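Local coordinates for CELL WALL surface anchor family protein (Streptococcus pneumoniae, PDB 2X9Z) that forms the repeating backbone of the pneumococcal pilus, a surface fibre probably attached to the cell wall and probably involved in adhesion, at residues A[177-187]-A[212-222]. The protein carries 1 engineered substitution. Sequence-based numbering, arbitrary orientation.
Sequences AEATFDLVNAQ and NTEYKFVERSI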
loop_
_atom_site.group_PDB
_atom_site.type_symbol
_atom_site.label_atom_id
_atom_site.label_comp_id
_atom_site.label_asym_id
_atom_site.label_seq_id
_atom_site.Cartn_x
_atom_site.Cartn_y
_atom_site.Cartn_z
ATOM N N ALA A 177 -8.968 5.007 19.984
ATOM C CA ALA A 177 -7.756 5.554 20.577
ATOM C C ALA A 177 -7.345 6.798 19.839
ATOM O O ALA A 177 -7.769 7.022 18.707
ATOM C CB ALA A 177 -6.632 4.543 20.522
ATOM N N GLU A 178 -6.509 7.606 20.480
ATOM C CA GLU A 178 -5.845 8.693 19.784
ATOM C C GLU A 178 -5.104 8.106 18.582
ATOM O O GLU A 178 -4.457 7.066 18.697
ATOM C CB GLU A 178 -4.875 9.401 20.726
ATOM C CG GLU A 178 -4.296 10.668 20.139
ATOM C CD GLU A 178 -3.551 11.498 21.167
ATOM O OE1 GLU A 178 -2.770 10.919 21.945
ATOM O OE2 GLU A 178 -3.737 12.735 21.190
ATOM N N ALA A 179 -5.202 8.762 17.430
ATOM C CA ALA A 179 -4.629 8.227 16.197
ATOM C C ALA A 179 -3.594 9.188 15.650
ATOM O O ALA A 179 -3.875 10.370 15.469
ATOM C CB ALA A 179 -5.726 7.982 15.159
ATOM N N THR A 180 -2.391 8.683 15.408
ATOM C CA THR A 180 -1.315 9.504 14.871
ATOM C C THR A 180 -1.025 9.097 13.430
ATOM O O THR A 180 -0.986 7.911 13.107
ATOM C CB THR A 180 -0.047 9.371 15.734
ATOM O OG1 THR A 180 -0.345 9.796 17.070
ATOM C CG2 THR A 180 1.090 10.232 15.181
ATOM N N PHE A 181 -0.820 10.088 12.566
ATOM C CA PHE A 181 -0.517 9.840 11.161
ATOM C C PHE A 181 0.718 10.613 10.748
ATOM O O PHE A 181 0.889 11.765 11.128
ATOM C CB PHE A 181 -1.665 10.291 10.251
ATOM C CG PHE A 181 -2.962 9.594 10.520
ATOM C CD1 PHE A 181 -3.765 9.978 11.585
ATOM C CD2 PHE A 181 -3.396 8.560 9.698
ATOM C CE1 PHE A 181 -4.973 9.336 11.828
ATOM C CE2 PHE A 181 -4.601 7.914 9.937
ATOM C CZ PHE A 181 -5.382 8.301 11.005
ATOM N N ASP A 182 1.564 9.981 9.952
ATOM C CA ASP A 182 2.651 10.695 9.316
ATOM C C ASP A 182 2.223 11.074 7.908
ATOM O O ASP A 182 1.833 10.214 7.110
ATOM C CB ASP A 182 3.903 9.830 9.298
ATOM C CG ASP A 182 4.458 9.606 10.688
ATOM O OD1 ASP A 182 4.774 10.605 11.368
ATOM O OD2 ASP A 182 4.565 8.438 11.109
ATOM N N LEU A 183 2.242 12.370 7.619
ATOM C CA LEU A 183 2.014 12.829 6.261
ATOM C C LEU A 183 3.348 12.748 5.522
ATOM O O LEU A 183 4.311 13.421 5.882
ATOM C CB LEU A 183 1.454 14.253 6.246
ATOM C CG LEU A 183 1.033 14.759 4.862
ATOM C CD1 LEU A 183 -0.163 13.985 4.327
ATOM C CD2 LEU A 183 0.738 16.254 4.886
ATOM N N VAL A 184 3.393 11.898 4.502
ATOM C CA VAL A 184 4.621 11.583 3.786
ATOM C C VAL A 184 4.488 12.054 2.345
ATOM O O VAL A 184 3.431 11.906 1.734
ATOM C CB VAL A 184 4.853 10.051 3.794
ATOM C CG1 VAL A 184 6.168 9.684 3.120
ATOM C CG2 VAL A 184 4.797 9.506 5.228
ATOM N N ASN A 185 5.554 12.635 1.808
ATOM C CA ASN A 185 5.617 12.922 0.383
ATOM C C ASN A 185 5.582 11.580 -0.341
ATOM O O ASN A 185 6.485 10.770 -0.160
ATOM C CB ASN A 185 6.909 13.685 0.063
ATOM C CG ASN A 185 7.054 14.014 -1.413
ATOM O OD1 ASN A 185 6.727 13.212 -2.282
ATOM N ND2 ASN A 185 7.572 15.197 -1.699
ATOM N N ALA A 186 4.537 11.330 -1.131
ATOM C CA ALA A 186 4.327 10.007 -1.719
ATOM C C ALA A 186 5.349 9.703 -2.805
ATOM O O ALA A 186 5.584 8.547 -3.143
ATOM C CB ALA A 186 2.913 9.882 -2.267
ATOM N N GLN A 187 5.963 10.751 -3.342
ATOM C CA GLN A 187 6.903 10.579 -4.442
ATOM C C GLN A 187 8.314 10.358 -3.924
ATOM O O GLN A 187 9.018 9.472 -4.404
ATOM C CB GLN A 187 6.829 11.774 -5.398
ATOM C CG GLN A 187 5.417 11.981 -5.941
ATOM C CD GLN A 187 5.242 13.289 -6.675
ATOM O OE1 GLN A 187 4.399 14.116 -6.308
ATOM N NE2 GLN A 187 6.032 13.485 -7.719
ATOM N N ASN A 212 0.954 20.860 -6.013
ATOM C CA ASN A 212 1.362 19.999 -7.122
ATOM C C ASN A 212 2.077 18.725 -6.676
ATOM O O ASN A 212 2.600 17.976 -7.502
ATOM C CB ASN A 212 2.254 20.776 -8.089
ATOM C CG ASN A 212 1.537 21.947 -8.720
ATOM O OD1 ASN A 212 0.432 21.802 -9.240
ATOM N ND2 ASN A 212 2.160 23.119 -8.674
ATOM N N THR A 213 2.103 18.483 -5.372
ATOM C CA THR A 213 2.777 17.309 -4.835
ATOM C C THR A 213 1.745 16.334 -4.273
ATOM O O THR A 213 0.767 16.751 -3.654
ATOM C CB THR A 213 3.789 17.708 -3.735
ATOM O OG1 THR A 213 4.816 18.524 -4.308
ATOM C CG2 THR A 213 4.430 16.482 -3.114
ATOM N N GLU A 214 1.944 15.040 -4.507
ATOM C CA GLU A 214 1.084 14.025 -3.899
ATOM C C GLU A 214 1.625 13.596 -2.551
ATOM O O GLU A 214 2.819 13.329 -2.417
ATOM C CB GLU A 214 0.969 12.808 -4.809
ATOM C CG GLU A 214 0.109 13.047 -6.015
ATOM C CD GLU A 214 -0.052 11.796 -6.837
ATOM O OE1 GLU A 214 0.890 11.448 -7.570
ATOM O OE2 GLU A 214 -1.109 11.151 -6.734
ATOM N N TYR A 215 0.733 13.523 -1.564
ATOM C CA TYR A 215 1.094 13.111 -0.216
ATOM C C TYR A 215 0.224 11.942 0.218
ATOM O O TYR A 215 -0.780 11.628 -0.417
ATOM C CB TYR A 215 0.869 14.250 0.780
ATOM C CG TYR A 215 1.618 15.530 0.488
ATOM C CD1 TYR A 215 2.849 15.786 1.076
ATOM C CD2 TYR A 215 1.075 16.497 -0.346
ATOM C CE1 TYR A 215 3.532 16.965 0.820
ATOM C CE2 TYR A 215 1.746 17.678 -0.608
ATOM C CZ TYR A 215 2.975 17.909 -0.018
ATOM O OH TYR A 215 3.643 19.083 -0.269
ATOM N N LYS A 216 0.609 11.306 1.314
ATOM C CA LYS A 216 -0.191 10.227 1.879
ATOM C C LYS A 216 -0.142 10.330 3.397
ATOM O O LYS A 216 0.916 10.604 3.962
ATOM C CB LYS A 216 0.334 8.863 1.411
ATOM C CG LYS A 216 1.812 8.611 1.709
ATOM C CD LYS A 216 2.325 7.291 1.108
ATOM C CE LYS A 216 3.781 7.040 1.497
ATOM N NZ LYS A 216 4.369 5.840 0.838
ATOM N N PHE A 217 -1.284 10.128 4.058
ATOM C CA PHE A 217 -1.299 9.970 5.510
ATOM C C PHE A 217 -1.084 8.491 5.806
ATOM O O PHE A 217 -1.903 7.650 5.406
ATOM C CB PHE A 217 -2.637 10.391 6.132
ATOM C CG PHE A 217 -2.876 11.875 6.163
ATOM C CD1 PHE A 217 -2.267 12.681 7.118
ATOM C CD2 PHE A 217 -3.754 12.460 5.264
ATOM C CE1 PHE A 217 -2.512 14.048 7.156
ATOM C CE2 PHE A 217 -4.006 13.819 5.298
ATOM C CZ PHE A 217 -3.382 14.616 6.241
ATOM N N VAL A 218 -0.005 8.165 6.511
ATOM C CA VAL A 218 0.252 6.782 6.894
ATOM C C VAL A 218 -0.064 6.632 8.382
ATOM O O VAL A 218 0.589 7.240 9.229
ATOM C CB VAL A 218 1.720 6.372 6.609
ATOM C CG1 VAL A 218 1.917 4.893 6.867
ATOM C CG2 VAL A 218 2.124 6.733 5.174
ATOM N N GLU A 219 -1.085 5.843 8.694
ATOM C CA GLU A 219 -1.485 5.646 10.080
ATOM C C GLU A 219 -0.409 4.883 10.847
ATOM O O GLU A 219 0.015 3.802 10.428
ATOM C CB GLU A 219 -2.802 4.876 10.129
ATOM C CG GLU A 219 -3.395 4.727 11.517
ATOM C CD GLU A 219 -4.784 4.132 11.470
ATOM O OE1 GLU A 219 -5.679 4.763 10.865
ATOM O OE2 GLU A 219 -4.989 3.037 12.033
ATOM N N ARG A 220 0.060 5.451 11.954
ATOM C CA ARG A 220 0.871 4.657 12.862
ATOM C C ARG A 220 -0.011 3.568 13.480
ATOM O O ARG A 220 -1.129 3.833 13.903
ATOM C CB ARG A 220 1.488 5.539 13.940
ATOM C CG ARG A 220 2.469 6.589 13.396
ATOM C CD ARG A 220 3.185 7.321 14.510
ATOM N NE ARG A 220 4.034 8.378 13.977
ATOM C CZ ARG A 220 4.763 9.196 14.723
ATOM N NH1 ARG A 220 4.743 9.076 16.043
ATOM N NH2 ARG A 220 5.508 10.130 14.148
ATOM N N SER A 221 0.487 2.338 13.505
ATOM C CA SER A 221 -0.322 1.211 13.952
ATOM C C SER A 221 -1.008 1.475 15.288
ATOM O O SER A 221 -0.369 1.876 16.263
ATOM C CB SER A 221 0.532 -0.052 14.045
ATOM O OG SER A 221 -0.192 -1.087 14.673
ATOM N N ILE A 222 -2.316 1.242 15.313
ATOM C CA ILE A 222 -3.104 1.307 16.530
ATOM C C ILE A 222 -3.438 -0.133 16.898
ATOM O O ILE A 222 -4.022 -0.871 16.099
ATOM C CB ILE A 222 -4.406 2.097 16.315
ATOM C CG1 ILE A 222 -4.103 3.478 15.726
ATOM C CG2 ILE A 222 -5.169 2.235 17.626
ATOM C CD1 ILE A 222 -5.338 4.279 15.383
HETATM O O HOH W 1 -1.778 5.965 15.719
HETATM O O HOH W 2 3.360 6.343 9.884
HETATM O O HOH W 3 6.773 7.805 -0.130
HETATM O O HOH W 4 4.559 6.168 -1.982
HETATM O O HOH W 5 2.583 15.301 -7.733
#
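Asp-182 and Arg-220 show how a salt bridge can close one end of an antiparallel strand pair on the face of Asp-182, Val-184 and Val-218, while Leu-183, Phe-217 and Phe-181 fill the other. Arg-220 comes side-on, NE to OD2 and NH2 to OD1 of Asp-182, each bond 2.9 Å long. Both oxygens lie close to the guanidinium plane, yet the carboxylate is turned 41° against it; OD1 uses its syn lone pair, and OD2 is also met on its syn side, but 32° out of the carboxylate plane. Arg-220 can span the distance because its chain runs extended from CG to NE, with Thr-180 CG2 lying over one guanidinium face. A water donating to OD2 of Asp-182 and to the carbonyl of Val-218 ties the carboxylate back to the backbone. Further along this face Val-184 lies alongside Lys-216; the methyl CG1 of Val-184 is 3.9 Å from CE of Lys-216.

The other face is mostly aromatic and aliphatic. Leu-183 CD1 stands 3.6 Å from the centroid of the Phe-217 ring, almost on its normal, a CH-pi contact. Glu-219 runs alongside Phe-181, its carboxylate nearly perpendicular to the ring (86°) and its CB 3.5 Å from CE2 of Phe-181.

Paired backbone bonds at Asp-182/Val-218 and Val-184/Lys-216 set this register. At the end of strand 179-185, Asn-185 OD1 accepts from the N of Gln-187 in an Asx turn; just past it, Gln-187 OE1 accepts from the backbone N of Glu-214 at 3.2 Å in a nearly straight bond.

Farther out, Thr-194 also binds OD1 of Asp-182, and Glu-255 forms a salt bridge with Lys-216. Strand 179-185 is central in its three-stranded antiparallel sheet, flanked by 191-197 and 215-219, and Phe-181 and Phe-217 pack on Leu-161 of strand 159-166 of the four-stranded mixed sheet that faces it, consistent with a Cna-B-like sandwich.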